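Local structure of angiopoietin-related protein 6 (Homo sapiens, 6Y43) at residues A[62-65]-A[66-69]; A[84-87]-A[88-92]; A[190-193]-A[194-198]. The protein probably acts as a secreted angiopoietin-like growth factor, with a calcium-binding, fibrinogen-like globular domain likely to recognise partner molecules. One frame throughout, in Å; residues are numbered along the deposited sequence.

Interaction 1: A[62-65]-A[66-69]; sequences FTTW and QHYK. With EDO (1,2-ethanediol), chain D.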
loop_
_atom_site.group_PDB
_atom_site.type_symbol
_atom_site.label_atom_id
_atom_site.label_comp_id
_atom_site.label_asym_id
_atom_site.label_seq_id
_atom_site.Cartn_x
_atom_site.Cartn_y
_atom_site.Cartn_z
ATOM N N PHE A 62 -1.830 13.760 -2.633
ATOM C CA PHE A 62 -2.935 14.586 -2.126
ATOM C C PHE A 62 -3.936 14.779 -3.263
ATOM O O PHE A 62 -3.961 15.801 -3.940
ATOM C CB PHE A 62 -2.419 15.921 -1.605
ATOM C CG PHE A 62 -3.481 16.751 -0.908
ATOM C CD1 PHE A 62 -3.936 16.375 0.324
ATOM C CD2 PHE A 62 -4.030 17.885 -1.512
ATOM C CE1 PHE A 62 -4.912 17.119 1.000
ATOM C CE2 PHE A 62 -5.025 18.628 -0.861
ATOM C CZ PHE A 62 -5.459 18.240 0.399
ATOM N N THR A 63 -4.773 13.767 -3.497
ATOM C CA THR A 63 -5.611 13.768 -4.698
ATOM C C THR A 63 -7.012 13.252 -4.381
ATOM O O THR A 63 -7.322 12.923 -3.246
ATOM C CB THR A 63 -4.962 12.957 -5.827
ATOM O OG1 THR A 63 -5.723 13.101 -7.034
ATOM C CG2 THR A 63 -4.859 11.494 -5.478
ATOM N N THR A 64 -7.837 13.160 -5.430
ATOM C CA THR A 64 -9.289 13.025 -5.315
ATOM C C THR A 64 -9.711 11.623 -4.885
ATOM O O THR A 64 -9.026 10.634 -5.154
ATOM C CB THR A 64 -9.984 13.331 -6.651
ATOM O OG1 THR A 64 -9.690 12.322 -7.624
ATOM C CG2 THR A 64 -9.550 14.685 -7.218
ATOM N N TRP A 65 -10.892 11.543 -4.260
ATOM C CA TRP A 65 -11.513 10.244 -4.011
ATOM C C TRP A 65 -11.546 9.406 -5.286
ATOM O O TRP A 65 -11.193 8.229 -5.281
ATOM C CB TRP A 65 -12.936 10.420 -3.455
ATOM C CG TRP A 65 -13.651 9.115 -3.304
ATOM C CD1 TRP A 65 -14.546 8.572 -4.173
ATOM C CD2 TRP A 65 -13.530 8.176 -2.213
ATOM N NE1 TRP A 65 -14.980 7.361 -3.709
ATOM C CE2 TRP A 65 -14.377 7.096 -2.502
ATOM C CE3 TRP A 65 -12.784 8.150 -1.021
ATOM C CZ2 TRP A 65 -14.514 6.000 -1.638
ATOM C CZ3 TRP A 65 -12.931 7.066 -0.166
ATOM C CH2 TRP A 65 -13.770 6.002 -0.482
ATOM N N GLN A 66 -11.955 10.002 -6.404
ATOM C CA GLN A 66 -12.023 9.228 -7.639
ATOM C C GLN A 66 -10.657 8.649 -8.011
ATOM O O GLN A 66 -10.566 7.531 -8.533
ATOM C CB GLN A 66 -12.558 10.100 -8.771
ATOM C CG GLN A 66 -12.664 9.387 -10.125
ATOM C CD GLN A 66 -13.492 8.109 -10.065
ATOM O OE1 GLN A 66 -14.518 8.050 -9.390
ATOM N NE2 GLN A 66 -13.043 7.082 -10.771
ATOM N N HIS A 67 -9.589 9.423 -7.809
ATOM C CA HIS A 67 -8.254 8.906 -8.119
ATOM C C HIS A 67 -7.849 7.822 -7.127
ATOM O O HIS A 67 -7.280 6.801 -7.522
ATOM C CB HIS A 67 -7.237 10.048 -8.153
ATOM C CG HIS A 67 -7.297 10.854 -9.418
ATOM N ND1 HIS A 67 -7.589 12.200 -9.431
ATOM C CD2 HIS A 67 -7.162 10.490 -10.711
ATOM C CE1 HIS A 67 -7.610 12.637 -10.680
ATOM N NE2 HIS A 67 -7.352 11.618 -11.477
ATOM N N TYR A 68 -8.161 7.994 -5.839
ATOM C CA TYR A 68 -7.891 6.920 -4.888
ATOM C C TYR A 68 -8.698 5.669 -5.215
ATOM O O TYR A 68 -8.227 4.548 -4.974
ATOM C CB TYR A 68 -8.167 7.396 -3.440
ATOM C CG TYR A 68 -6.910 7.951 -2.828
ATOM C CD1 TYR A 68 -5.903 7.094 -2.382
ATOM C CD2 TYR A 68 -6.671 9.310 -2.778
ATOM C CE1 TYR A 68 -4.706 7.573 -1.886
ATOM C CE2 TYR A 68 -5.478 9.802 -2.271
ATOM C CZ TYR A 68 -4.487 8.927 -1.841
ATOM O OH TYR A 68 -3.295 9.387 -1.351
ATOM N N LYS A 69 -9.913 5.830 -5.750
ATOM C CA LYS A 69 -10.704 4.657 -6.113
ATOM C C LYS A 69 -10.127 3.952 -7.341
ATOM O O LYS A 69 -9.998 2.721 -7.361
ATOM C CB LYS A 69 -12.167 5.056 -6.367
ATOM C CG LYS A 69 -13.052 3.901 -6.815
ATOM C CD LYS A 69 -14.499 4.337 -6.997
ATOM C CE LYS A 69 -15.310 3.236 -7.676
ATOM N NZ LYS A 69 -16.621 3.761 -8.145
HETATM C C1 EDO D . -6.250 13.484 0.027
HETATM O O1 EDO D . -7.072 13.209 1.167
HETATM C C2 EDO D . -6.842 14.669 -0.743
HETATM O O2 EDO D . -8.156 14.302 -1.200
#
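The backbone passes from an extended run at Thr-63 and Thr-64 into the first turn of a helix, and the turn closes when Tyr-68 N donates to Thr-64 O at 2.9 Å and Lys-69 N to Trp-65 O at 2.8 Å. Thr-64 is the N-cap. Its OG1 stands between the backbone N and the carbonyl carbon (chi1 68°), where it can lean over the turn and accept from His-67 N at 2.9 Å, one of the first N-H groups of the helix, which precedes the regular i to i+4 pattern. A threonine suits this place because its short hydroxyl sits close to the chain. The His-67 ring lies obliquely beside the cap, ND1 lying 2.8 Å from Thr-64 OG1 and 3.2 Å from Thr-63 OG1, so both hydroxyls gather at one ring nitrogen. The methyl of Thr-63 goes another way: CG2 packs on Tyr-68 CE2 at 3.7 Å. This capped turn starts the short helix 65-70 of the fibrinogen C-terminal globular domain, entered from the loop after strand 48-54. Trp-65 and Tyr-68 point their rings into the protein. Tyr-68 is held at its hydroxyl by Phe-61 O and Gly-169 N, while Trp-65 NE1 and Lys-69 NZ share the carboxylate of Glu-121. Lys-69 can do so because its chain runs fully extended from the helix. On the loop side a 1,2-ethanediol, probably left from crystallisation, donates from O2 to Thr-63 O at 2.6 Å and lays C2 over one face of the Phe-62 ring, offset toward the rim, 3.5 Å from CD1.

Interaction 2: A[84-87]-A[88-92]; sequences EPVY and QLTSR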
loop_
_atom_site.group_PDB
_atom_site.type_symbol
_atom_site.label_atom_id
_atom_site.label_comp_id
_atom_site.label_asym_id
_atom_site.label_seq_id
_atom_site.Cartn_x
_atom_site.Cartn_y
_atom_site.Cartn_z
ATOM N N GLU A 84 -10.643 0.274 -5.710
ATOM C CA GLU A 84 -11.522 -0.685 -6.380
ATOM C C GLU A 84 -10.717 -1.874 -6.882
ATOM O O GLU A 84 -11.089 -3.021 -6.582
ATOM C CB GLU A 84 -12.315 0.007 -7.489
ATOM C CG GLU A 84 -13.303 -0.934 -8.209
ATOM C CD GLU A 84 -14.360 -1.541 -7.271
ATOM O OE1 GLU A 84 -14.585 -0.998 -6.158
ATOM O OE2 GLU A 84 -14.974 -2.569 -7.655
ATOM N N PRO A 85 -9.615 -1.695 -7.615
ATOM C CA PRO A 85 -8.797 -2.869 -7.972
ATOM C C PRO A 85 -8.376 -3.701 -6.762
ATOM O O PRO A 85 -8.434 -4.939 -6.787
ATOM C CB PRO A 85 -7.594 -2.238 -8.694
ATOM C CG PRO A 85 -8.085 -0.915 -9.187
ATOM C CD PRO A 85 -9.077 -0.437 -8.153
ATOM N N VAL A 86 -7.982 -3.058 -5.670
ATOM C CA VAL A 86 -7.540 -3.836 -4.511
ATOM C C VAL A 86 -8.717 -4.576 -3.879
ATOM O O VAL A 86 -8.583 -5.722 -3.424
ATOM C CB VAL A 86 -6.822 -2.933 -3.488
ATOM C CG1 VAL A 86 -6.542 -3.722 -2.206
ATOM C CG2 VAL A 86 -5.549 -2.365 -4.073
ATOM N N TYR A 87 -9.883 -3.925 -3.820
ATOM C CA TYR A 87 -11.096 -4.609 -3.394
ATOM C C TYR A 87 -11.346 -5.850 -4.247
ATOM O O TYR A 87 -11.604 -6.940 -3.724
ATOM C CB TYR A 87 -12.295 -3.652 -3.473
ATOM C CG TYR A 87 -13.604 -4.397 -3.367
ATOM C CD1 TYR A 87 -13.996 -4.965 -2.160
ATOM C CD2 TYR A 87 -14.428 -4.561 -4.476
ATOM C CE1 TYR A 87 -15.164 -5.678 -2.064
ATOM C CE2 TYR A 87 -15.607 -5.279 -4.384
ATOM C CZ TYR A 87 -15.966 -5.829 -3.171
ATOM O OH TYR A 87 -17.138 -6.542 -3.052
ATOM N N GLN A 88 -11.272 -5.698 -5.569
ATOM C CA GLN A 88 -11.510 -6.834 -6.450
ATOM C C GLN A 88 -10.526 -7.962 -6.180
ATOM O O GLN A 88 -10.912 -9.139 -6.133
ATOM C CB GLN A 88 -11.420 -6.377 -7.904
ATOM C CG GLN A 88 -12.494 -5.388 -8.307
ATOM C CD GLN A 88 -13.845 -6.025 -8.363
ATOM O OE1 GLN A 88 -13.986 -7.153 -8.841
ATOM N NE2 GLN A 88 -14.865 -5.311 -7.873
ATOM N N LEU A 89 -9.254 -7.627 -5.992
ATOM C CA LEU A 89 -8.247 -8.648 -5.742
ATOM C C LEU A 89 -8.461 -9.334 -4.401
ATOM O O LEU A 89 -8.286 -10.548 -4.290
ATOM C CB LEU A 89 -6.852 -8.033 -5.779
ATOM C CG LEU A 89 -6.326 -7.664 -7.154
ATOM C CD1 LEU A 89 -5.025 -6.901 -6.969
ATOM C CD2 LEU A 89 -6.142 -8.926 -7.978
ATOM N N THR A 90 -8.813 -8.583 -3.361
ATOM C CA THR A 90 -8.849 -9.163 -2.027
ATOM C C THR A 90 -10.226 -9.702 -1.674
ATOM O O THR A 90 -10.416 -10.184 -0.553
ATOM C CB THR A 90 -8.404 -8.130 -0.982
ATOM O OG1 THR A 90 -9.306 -7.020 -0.956
ATOM C CG2 THR A 90 -7.017 -7.640 -1.300
ATOM N N SER A 91 -11.185 -9.591 -2.598
ATOM C CA SER A 91 -12.514 -10.180 -2.497
ATOM C C SER A 91 -12.543 -11.643 -2.918
ATOM O O SER A 91 -13.626 -12.233 -3.000
ATOM C CB SER A 91 -13.507 -9.398 -3.366
ATOM O OG SER A 91 -13.430 -9.822 -4.721
ATOM N N ARG A 92 -11.382 -12.234 -3.189
ATOM C CA ARG A 92 -11.291 -13.607 -3.680
ATOM C C ARG A 92 -10.141 -14.276 -2.933
ATOM O O ARG A 92 -8.970 -14.079 -3.276
ATOM C CB ARG A 92 -11.076 -13.638 -5.187
HETATM O O HOH W 1 -12.023 -7.252 -0.638
#
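Gln-88 folds its amide back beside Tyr-87 to reach the carboxylate of Glu-84, one helical turn earlier. NE2 donates to Glu-84 OE2 at 2.8 Å, meeting that oxygen on its anti side and 35° out of the carboxylate plane, and the bend of Glu-84 at chi2 (60°) turns the acid toward the amide. The same NE2 lies 3.5 Å from Tyr-87 CD2, with ring and amide planes steeply inclined to each other. A long, flexible amide suits this place, since it is long enough to turn back and has an N-H to donate to a carboxylate four residues earlier; the other oxygen, Glu-84 OE1, bonds to Tyr-125 OH. These residues belong to helix 83-90 of the fibrinogen-like domain, whose i to i+4 bonds include Leu-89 N to Pro-85 O. Val-86 and Thr-90 form its inward side, packing on Phe-116 of strand 108-118. Thr-90 ends the helix with a double grip on one carbonyl: its N and its OG1, each 2.9 Å from Val-86 O, arrive from opposite faces of the carbonyl plane. Thr-90 OG1 in turn accepts from a water at 2.7 Å that also donates to Tyr-87 O. Ser-91, the first residue to leave helical geometry, keeps a weak backbone bond to Tyr-87 O, sets CB over one face of the Tyr-87 ring, and turns OG to donate to Gln-88 O at 3.0 Å from above the carbonyl plane.

Interaction 3: A[190-193]-A[194-198]; sequences YRSR and YQDGV. With EDO (1,2-ethanediol), chain E.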
loop_
_atom_site.group_PDB
_atom_site.type_symbol
_atom_site.label_atom_id
_atom_site.label_comp_id
_atom_site.label_asym_id
_atom_site.label_seq_id
_atom_site.Cartn_x
_atom_site.Cartn_y
_atom_site.Cartn_z
ATOM N N TYR A 190 11.924 17.332 8.318
ATOM C CA TYR A 190 11.289 18.313 7.478
ATOM C C TYR A 190 10.655 19.352 8.381
ATOM O O TYR A 190 10.535 19.165 9.595
ATOM C CB TYR A 190 10.270 17.655 6.555
ATOM C CG TYR A 190 9.183 16.911 7.300
ATOM C CD1 TYR A 190 9.345 15.580 7.696
ATOM C CD2 TYR A 190 7.993 17.546 7.616
ATOM C CE1 TYR A 190 8.335 14.916 8.367
ATOM C CE2 TYR A 190 6.986 16.892 8.297
ATOM C CZ TYR A 190 7.159 15.576 8.663
ATOM O OH TYR A 190 6.143 14.925 9.324
ATOM N N ARG A 191 10.306 20.469 7.775
ATOM C CA ARG A 191 9.664 21.574 8.453
ATOM C C ARG A 191 8.198 21.530 8.069
ATOM O O ARG A 191 7.861 21.656 6.892
ATOM C CB ARG A 191 10.305 22.896 8.042
ATOM C CG ARG A 191 11.669 23.114 8.680
ATOM N N SER A 192 7.345 21.290 9.044
ATOM C CA SER A 192 5.922 21.380 8.803
ATOM C C SER A 192 5.256 21.605 10.139
ATOM O O SER A 192 5.791 21.243 11.185
ATOM C CB SER A 192 5.343 20.123 8.143
ATOM O OG SER A 192 3.913 20.165 8.159
ATOM N N ARG A 193 4.076 22.196 10.090
ATOM C CA ARG A 193 3.306 22.333 11.305
ATOM C C ARG A 193 2.683 21.014 11.728
ATOM O O ARG A 193 2.263 20.879 12.881
ATOM C CB ARG A 193 2.241 23.391 11.084
ATOM C CG ARG A 193 1.559 23.832 12.308
ATOM C CD ARG A 193 0.444 24.700 11.888
ATOM N NE ARG A 193 -0.505 24.846 12.971
ATOM C CZ ARG A 193 -1.537 25.675 12.928
ATOM N NH1 ARG A 193 -1.738 26.414 11.843
ATOM N NH2 ARG A 193 -2.367 25.759 13.963
ATOM N N TYR A 194 2.654 20.023 10.840
ATOM C CA TYR A 194 1.986 18.772 11.136
ATOM C C TYR A 194 2.881 17.594 10.795
ATOM O O TYR A 194 3.722 17.669 9.894
ATOM C CB TYR A 194 0.670 18.647 10.358
ATOM C CG TYR A 194 -0.298 19.783 10.626
ATOM C CD1 TYR A 194 -0.916 19.905 11.868
ATOM C CD2 TYR A 194 -0.581 20.736 9.661
ATOM C CE1 TYR A 194 -1.782 20.922 12.138
ATOM C CE2 TYR A 194 -1.458 21.778 9.932
ATOM C CZ TYR A 194 -2.052 21.860 11.174
ATOM O OH TYR A 194 -2.929 22.876 11.477
ATOM N N GLN A 195 2.662 16.500 11.525
ATOM C CA GLN A 195 3.245 15.212 11.181
ATOM C C GLN A 195 2.534 14.712 9.937
ATOM O O GLN A 195 1.505 14.046 10.031
ATOM C CB GLN A 195 3.112 14.218 12.331
ATOM C CG GLN A 195 3.774 14.697 13.589
ATOM C CD GLN A 195 3.899 13.616 14.648
ATOM O OE1 GLN A 195 3.136 12.652 14.673
ATOM N NE2 GLN A 195 4.862 13.775 15.523
ATOM N N ASP A 196 3.055 15.057 8.762
ATOM C CA ASP A 196 2.375 14.784 7.513
ATOM C C ASP A 196 3.225 13.941 6.583
ATOM O O ASP A 196 2.810 13.684 5.451
ATOM C CB ASP A 196 1.966 16.083 6.825
ATOM C CG ASP A 196 3.155 16.957 6.435
ATOM O OD1 ASP A 196 4.295 16.455 6.383
ATOM O OD2 ASP A 196 2.930 18.156 6.175
ATOM N N GLY A 197 4.342 13.415 7.073
ATOM C CA GLY A 197 5.257 12.671 6.237
ATOM C C GLY A 197 4.850 11.221 6.046
ATOM O O GLY A 197 3.886 10.723 6.616
ATOM N N VAL A 198 5.649 10.526 5.251
ATOM C CA VAL A 198 5.461 9.106 4.997
ATOM C C VAL A 198 6.024 8.347 6.189
ATOM O O VAL A 198 7.217 8.015 6.219
ATOM C CB VAL A 198 6.158 8.677 3.694
ATOM C CG1 VAL A 198 6.026 7.196 3.510
ATOM C CG2 VAL A 198 5.624 9.446 2.482
HETATM C C1 EDO E . 2.380 8.038 16.580
HETATM O O1 EDO E . 1.133 8.350 17.203
HETATM C C2 EDO E . 2.653 9.120 15.549
HETATM O O2 EDO E . 2.918 10.354 16.229
HETATM O O HOH W 2 6.106 12.432 9.559
#
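Ser-192 OG receives a straight bond from Tyr-194 N (3.0 Å, 173°) and closes an ST turn in an irregular loop of the fibrinogen-like domain; serine suits it because its hydroxyl is short enough to accept from the N-H two residues on. The chain reverses at Arg-193 and Tyr-194, and an inverse gamma turn centred on Gln-195 then kinks the returning limb. On the inner, tightly packed side, Tyr-190 lies alongside Asp-196, pointing the opposite way, with ring and carboxylate only 15° from parallel and CE2 3.3 Å from Asp-196 OD1. With CG lodged between backbone N and carbonyl carbon (chi1 59°), Tyr-190 reaches across the loop with a flat ring, and its hydroxyl takes a weak bond from Asp-196 N at 3.1 Å. Glycine suits 197, since a CB there would come very close to Tyr-190 CE1. Of the buried carboxylate, OD1 accepts from His-185 NE2, whose ring also stacks on Tyr-190, while OD2 lies 3.0 Å from Ser-192 OG. The outer side is looser and more exposed. There the extended Arg-193 runs side by side with Tyr-194, its CB over one face of the ring, offset toward the rim, as a CH-pi contact, and its guanidinium almost parallel to that ring, with Tyr-194 OH over the guanidinium centre. Tyr-194 also meets the Tyr-165 ring. Separately, Gln-195 sets off away from 190-193, and OE1 accepts from O2 of a 1,2-ethanediol. Back at the inner edge, Tyr-190 OH donates to a water at 2.5 Å, which also accepts weakly from Gly-197 N.

From the N terminus the contacts come in series, and none nests within or crosses another; each closes a local turn. Interaction 1 caps the start of helix 65-70 after strand 48-54. The chain then passes through the short strands 72-73 and 79-80 to interaction 2, which lies along helix 83-90 and past its C-terminal end; through Val-86 and Thr-90 that helix packs on strand 108-118. These two touch, Lys-69 O lying 3.0 Å from Glu-84 N, a probable hydrogen bond that ties one helix to the next. Interaction 3 bends the long loop between helix 162-166 and strand 212-219, about 9 Å from interaction 1 at the nearest atoms and across the chain's centre from interaction 2.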